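Local coordinates for enterochelin esterase (Salmonella enterica subsp. enterica serovar Typhimurium, PDB 3MGA), which probably hydrolyses ester bonds of the siderophore enterobactin in its ferric form, at residues A[288-293]-A[316-321]; A[309-314]-A[345-350]. One frame throughout, in Å; residues are numbered along the deposited sequence.

Contact 1. Residues A[288-293]-A[316-321]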
loop_
_atom_site.group_PDB
_atom_site.type_symbol
_atom_site.label_atom_id
_atom_site.label_comp_id
_atom_site.label_asym_id
_atom_site.label_seq_id
_atom_site.Cartn_x
_atom_site.Cartn_y
_atom_site.Cartn_z
ATOM N N GLN A 288 -5.190 -1.105 -4.180
ATOM C CA GLN A 288 -4.351 0.039 -3.881
ATOM C C GLN A 288 -3.737 0.608 -5.150
ATOM O O GLN A 288 -3.375 -0.135 -6.059
ATOM C CB GLN A 288 -3.220 -0.358 -2.931
ATOM C CG GLN A 288 -3.661 -1.165 -1.728
ATOM C CD GLN A 288 -3.950 -2.610 -2.062
ATOM O OE1 GLN A 288 -3.248 -3.221 -2.863
ATOM N NE2 GLN A 288 -4.961 -3.178 -1.416
ATOM N N SER A 289 -3.606 1.933 -5.192
ATOM C CA SER A 289 -3.000 2.631 -6.327
ATOM C C SER A 289 -3.869 2.335 -7.561
ATOM O O SER A 289 -5.071 2.623 -7.511
ATOM C CB SER A 289 -1.537 2.207 -6.462
ATOM O OG SER A 289 -0.823 3.092 -7.297
ATOM N N PHE A 290 -3.335 1.767 -8.651
ATOM C CA PHE A 290 -4.225 1.456 -9.788
ATOM C C PHE A 290 -5.315 0.482 -9.353
ATOM O O PHE A 290 -6.372 0.413 -9.982
ATOM C CB PHE A 290 -3.524 0.876 -11.027
ATOM C CG PHE A 290 -2.799 1.882 -11.874
ATOM C CD1 PHE A 290 -3.360 3.116 -12.160
ATOM C CD2 PHE A 290 -1.618 1.526 -12.521
ATOM C CE1 PHE A 290 -2.705 4.021 -12.993
ATOM C CE2 PHE A 290 -0.965 2.419 -13.353
ATOM C CZ PHE A 290 -1.507 3.671 -13.587
ATOM N N GLY A 291 -5.040 -0.285 -8.297
ATOM C CA GLY A 291 -6.012 -1.232 -7.758
ATOM C C GLY A 291 -7.209 -0.517 -7.156
ATOM O O GLY A 291 -8.331 -1.033 -7.185
ATOM N N GLY A 292 -6.965 0.670 -6.600
ATOM C CA GLY A 292 -8.025 1.472 -5.978
ATOM C C GLY A 292 -8.915 2.079 -7.042
ATOM O O GLY A 292 -10.144 2.120 -6.904
ATOM N N LEU A 293 -8.276 2.546 -8.103
ATOM C CA LEU A 293 -8.967 3.124 -9.236
ATOM C C LEU A 293 -9.836 2.060 -9.885
ATOM O O LEU A 293 -11.008 2.293 -10.194
ATOM C CB LEU A 293 -7.938 3.655 -10.255
ATOM C CG LEU A 293 -8.404 4.134 -11.633
ATOM C CD1 LEU A 293 -9.373 5.304 -11.551
ATOM C CD2 LEU A 293 -7.177 4.509 -12.471
ATOM N N PHE A 316 -6.543 8.259 -8.924
ATOM C CA PHE A 316 -7.603 9.021 -9.582
ATOM C C PHE A 316 -7.069 10.214 -10.364
ATOM O O PHE A 316 -7.833 11.058 -10.827
ATOM C CB PHE A 316 -8.682 9.422 -8.580
ATOM C CG PHE A 316 -9.302 8.253 -7.909
ATOM C CD1 PHE A 316 -10.151 7.412 -8.620
ATOM C CD2 PHE A 316 -9.019 7.956 -6.578
ATOM C CE1 PHE A 316 -10.715 6.309 -8.019
ATOM C CE2 PHE A 316 -9.577 6.847 -5.970
ATOM C CZ PHE A 316 -10.426 6.024 -6.688
ATOM N N TRP A 317 -5.746 10.272 -10.487
ATOM C CA TRP A 317 -5.067 11.276 -11.296
ATOM C C TRP A 317 -4.889 10.696 -12.702
ATOM O O TRP A 317 -4.563 11.418 -13.637
ATOM C CB TRP A 317 -3.710 11.664 -10.691
ATOM C CG TRP A 317 -2.865 10.490 -10.256
ATOM C CD1 TRP A 317 -2.681 10.054 -8.976
ATOM C CD2 TRP A 317 -2.131 9.589 -11.093
ATOM N NE1 TRP A 317 -1.863 8.956 -8.962
ATOM C CE2 TRP A 317 -1.516 8.644 -10.248
ATOM C CE3 TRP A 317 -1.928 9.489 -12.477
ATOM C CZ2 TRP A 317 -0.706 7.618 -10.736
ATOM C CZ3 TRP A 317 -1.122 8.466 -12.961
ATOM C CH2 TRP A 317 -0.521 7.548 -12.092
ATOM N N TRP A 318 -5.105 9.384 -12.841
ATOM C CA TRP A 318 -4.983 8.688 -14.126
ATOM C C TRP A 318 -5.935 9.343 -15.122
ATOM O O TRP A 318 -7.006 9.809 -14.724
ATOM C CB TRP A 318 -5.325 7.201 -13.950
ATOM C CG TRP A 318 -5.167 6.340 -15.198
ATOM C CD1 TRP A 318 -4.004 5.811 -15.684
ATOM C CD2 TRP A 318 -6.208 5.892 -16.080
ATOM N NE1 TRP A 318 -4.254 5.083 -16.824
ATOM C CE2 TRP A 318 -5.597 5.114 -17.088
ATOM C CE3 TRP A 318 -7.596 6.080 -16.123
ATOM C CZ2 TRP A 318 -6.322 4.522 -18.123
ATOM C CZ3 TRP A 318 -8.316 5.493 -17.154
ATOM C CH2 TRP A 318 -7.676 4.721 -18.138
ATOM N N PRO A 319 -5.567 9.370 -16.421
ATOM C CA PRO A 319 -4.348 8.824 -17.046
ATOM C C PRO A 319 -3.073 9.680 -16.941
ATOM O O PRO A 319 -1.971 9.161 -17.146
ATOM C CB PRO A 319 -4.757 8.662 -18.510
ATOM C CG PRO A 319 -5.751 9.740 -18.733
ATOM C CD PRO A 319 -6.493 9.916 -17.430
ATOM N N HIS A 320 -3.213 10.963 -16.619
ATOM C CA HIS A 320 -2.049 11.839 -16.523
ATOM C C HIS A 320 -1.735 12.243 -15.075
ATOM O O HIS A 320 -2.507 12.948 -14.425
ATOM C CB HIS A 320 -2.235 13.055 -17.431
ATOM C CG HIS A 320 -2.400 12.699 -18.879
ATOM N ND1 HIS A 320 -1.343 12.308 -19.675
ATOM C CD2 HIS A 320 -3.495 12.688 -19.678
ATOM C CE1 HIS A 320 -1.780 12.063 -20.898
ATOM N NE2 HIS A 320 -3.082 12.286 -20.926
ATOM N N ARG A 321 -0.579 11.786 -14.599
ATOM C CA ARG A 321 -0.113 12.040 -13.236
ATOM C C ARG A 321 0.191 13.510 -12.982
ATOM O O ARG A 321 -0.084 14.027 -11.899
ATOM C CB ARG A 321 1.161 11.229 -12.972
ATOM C CG ARG A 321 1.613 11.199 -11.518
ATOM C CD ARG A 321 3.044 10.700 -11.409
ATOM N NE ARG A 321 3.259 9.419 -12.085
ATOM C CZ ARG A 321 3.157 8.220 -11.515
ATOM N NH1 ARG A 321 2.835 8.092 -10.229
ATOM N NH2 ARG A 321 3.382 7.133 -12.245
#
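Leu293 N and Gly292 N both donate to Ser289 O, at 3.3 and 2.9 Å respectively, and these two donor residues press on Phe316 across the contact. The shared acceptor closes the first turn of a helix at what is probably a nucleophile elbow, the sharp strand-to-helix turn of alpha/beta-hydrolases. Ser289 has the strained backbone expected there (phi 62°), and Gly291, without a side chain, lets the turn fold closely over Gln288 N. A glycerol, probably from the crystallisation liquor, is hydrogen-bonded by Ser289 OG and Phe290 N.

The loop 316-321 packs against the turn through apolar side chains. Leu293 suits its place because it branches: CD1 lies 3.7 Å from Phe316 CD1, while CD2 reaches Trp318 CB at 3.6 Å. Its chi1 of 171° puts CG anti to the backbone N, and chi2 (61°) then fixes CD1, the methyl near Phe316. The Leu293 and Phe316 side chains run antiparallel alongside each other, and Trp318 lies roughly perpendicular to Leu293. Phe316 CZ also comes within 3.9 Å of Gly292 O.

Phe290 completes an aromatic cluster with both tryptophans. Its CE1 comes to 3.5 Å from Trp318 CD1, and the same carbon is 4.2 Å from Trp317 CH2. Helix 328-335 packs on Leu293 and Trp318 as well. The peptide bond between Trp318 and Pro319 is cis, and Pro319 CB sits 3.8 Å above the Trp318 ring plane, offset toward its rim.

Contact 2. Residues A[309-314]-A[345-350]; sequences VLSQSG and IVLEAG
Val346 N donates to Val309 O at 2.9 Å, one of the backbone bonds that join two buried parallel strands in register. Val346 O in turn accepts from Ser311 N at 3.0 Å, and Ser311 O receives Glu348 N at 2.8 Å, so the strand 345-350 uses both groups of alternate residues.

Beyond Gln312 the first chain turns off, yet the bonding continues. Ser313 N reaches Glu348 O at 2.7 Å from above the carbonyl plane. A water accepts from Gly314 N and is hydrogen-bonded to Ser311 OG at 2.7 Å; the short serine side chain puts its hydroxyl within reach of it.

On the face shared by Leu310, Val346, Gln312 and Glu348, the polar ends answer each other. Gln312 NE2 donates to Glu348 OE2 at 3.2 Å, from above the carboxylate plane, with amide and carboxylate planes 84° apart. Glu348 CG is anti to the backbone N (chi1 166°), Gln312 CG anti to the carbonyl carbon (chi1 -48°), and both chains extend beyond CG. Trp388 O is a second acceptor for NE2, while Gln312 OE1 has a weak bond from Gln288. A second water donates to Glu348 OE2 at 2.8 Å and also to Ser313 OG, whose hydroxyl is bonded to Glu353 and Trp388 too.

Toward the start of the strands the face turns apolar: Leu310 CD1 and Val346 CG1 lie close, 3.3 Å apart, both residues touching Leu399 of helix 385-399. With helix 328-335 between them in sequence, the strands form a beta-alpha-beta crossover, the repeating unit of the central sheet in the alpha/beta-hydrolase fold.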
loop_
_atom_site.group_PDB
_atom_site.type_symbol
_atom_site.label_atom_id
_atom_site.label_comp_id
_atom_site.label_asym_id
_atom_site.label_seq_id
_atom_site.Cartn_x
_atom_site.Cartn_y
_atom_site.Cartn_z
ATOM N N VAL A 309 -16.695 -0.868 -2.243
ATOM C CA VAL A 309 -15.402 -0.505 -2.790
ATOM C C VAL A 309 -14.449 -0.073 -1.675
ATOM O O VAL A 309 -14.848 0.604 -0.717
ATOM C CB VAL A 309 -15.528 0.649 -3.807
ATOM C CG1 VAL A 309 -14.159 1.172 -4.198
ATOM C CG2 VAL A 309 -16.309 0.202 -5.036
ATOM N N LEU A 310 -13.198 -0.514 -1.796
ATOM C CA LEU A 310 -12.149 -0.144 -0.874
ATOM C C LEU A 310 -10.959 0.337 -1.704
ATOM O O LEU A 310 -10.190 -0.469 -2.242
ATOM C CB LEU A 310 -11.768 -1.309 0.042
ATOM C CG LEU A 310 -10.564 -1.077 0.979
ATOM C CD1 LEU A 310 -10.639 0.280 1.663
ATOM C CD2 LEU A 310 -10.422 -2.211 2.016
ATOM N N SER A 311 -10.844 1.656 -1.837
ATOM C CA SER A 311 -9.752 2.263 -2.572
ATOM C C SER A 311 -8.747 2.904 -1.628
ATOM O O SER A 311 -9.087 3.825 -0.873
ATOM C CB SER A 311 -10.255 3.315 -3.543
ATOM O OG SER A 311 -9.151 3.950 -4.183
ATOM N N GLN A 312 -7.515 2.410 -1.679
ATOM C CA GLN A 312 -6.429 2.925 -0.856
ATOM C C GLN A 312 -5.449 3.584 -1.820
ATOM O O GLN A 312 -5.000 2.947 -2.774
ATOM C CB GLN A 312 -5.737 1.789 -0.094
ATOM C CG GLN A 312 -6.701 0.844 0.619
ATOM C CD GLN A 312 -6.008 -0.188 1.486
ATOM O OE1 GLN A 312 -6.095 -1.381 1.223
ATOM N NE2 GLN A 312 -5.283 0.271 2.505
ATOM N N SER A 313 -5.144 4.862 -1.586
ATOM C CA SER A 313 -4.233 5.629 -2.450
ATOM C C SER A 313 -4.626 5.508 -3.925
ATOM O O SER A 313 -3.774 5.363 -4.802
ATOM C CB SER A 313 -2.784 5.186 -2.246
ATOM O OG SER A 313 -2.351 5.464 -0.937
ATOM N N GLY A 314 -5.925 5.575 -4.186
ATOM C CA GLY A 314 -6.447 5.450 -5.545
ATOM C C GLY A 314 -5.802 6.389 -6.542
ATOM O O GLY A 314 -5.656 7.585 -6.286
ATOM N N ILE A 345 -18.532 3.023 0.039
ATOM C CA ILE A 345 -17.173 3.270 -0.421
ATOM C C ILE A 345 -16.235 3.769 0.663
ATOM O O ILE A 345 -16.556 4.713 1.383
ATOM C CB ILE A 345 -17.171 4.318 -1.569
ATOM C CG1 ILE A 345 -18.157 3.922 -2.673
ATOM C CG2 ILE A 345 -15.799 4.479 -2.136
ATOM C CD1 ILE A 345 -18.221 4.908 -3.809
ATOM N N VAL A 346 -15.100 3.088 0.799
ATOM C CA VAL A 346 -14.056 3.488 1.718
ATOM C C VAL A 346 -13.012 4.109 0.797
ATOM O O VAL A 346 -12.525 3.467 -0.137
ATOM C CB VAL A 346 -13.450 2.313 2.492
ATOM C CG1 VAL A 346 -12.186 2.767 3.241
ATOM C CG2 VAL A 346 -14.471 1.716 3.451
ATOM N N LEU A 347 -12.700 5.372 1.035
ATOM C CA LEU A 347 -11.769 6.078 0.193
ATOM C C LEU A 347 -10.638 6.548 1.094
ATOM O O LEU A 347 -10.811 7.435 1.926
ATOM C CB LEU A 347 -12.511 7.226 -0.496
ATOM C CG LEU A 347 -11.933 7.844 -1.762
ATOM C CD1 LEU A 347 -11.700 6.781 -2.823
ATOM C CD2 LEU A 347 -12.881 8.921 -2.276
ATOM N N GLU A 348 -9.493 5.886 0.960
ATOM C CA GLU A 348 -8.325 6.181 1.767
ATOM C C GLU A 348 -7.181 6.747 0.943
ATOM O O GLU A 348 -6.979 6.360 -0.212
ATOM C CB GLU A 348 -7.865 4.916 2.485
ATOM C CG GLU A 348 -6.471 5.014 3.094
ATOM C CD GLU A 348 -5.989 3.691 3.625
ATOM O OE1 GLU A 348 -6.745 3.060 4.400
ATOM O OE2 GLU A 348 -4.846 3.293 3.285
ATOM N N ALA A 349 -6.436 7.656 1.562
ATOM C CA ALA A 349 -5.281 8.303 0.944
ATOM C C ALA A 349 -4.442 8.952 2.038
ATOM O O ALA A 349 -4.979 9.402 3.053
ATOM C CB ALA A 349 -5.722 9.330 -0.065
ATOM N N GLY A 350 -3.129 8.983 1.840
ATOM C CA GLY A 350 -2.219 9.545 2.827
ATOM C C GLY A 350 -1.820 10.979 2.532
ATOM O O GLY A 350 -1.765 11.383 1.377
HETATM O O HOH W 1 -8.238 5.878 -2.598
HETATM O O HOH W 2 -3.673 5.332 1.735
#

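In the fold
After two antiparallel sheets nearer the N terminus, the chain builds the esterase sheet. Leaving strand 284-288, it enters the probable nucleophile elbow and helix 290-301, then returns as strand 308-312. The loop after that strand comes back to the elbow, where contact 1 closes a span of 22 residues. Helix 328-335 then leads to strand 344-350, and contact 2 closes a span of 30 residues by laying this strand beside 308-312. Because the segments alternate along the sequence, the two closures cross rather than nest. In the sheet, strand 308-312 lies between 284-288 and 344-350, and the contacts touch there: Ser289 N probably bonds to Gln312 O at 3.0 Å, and Gly292 CA packs on Ser311 OG.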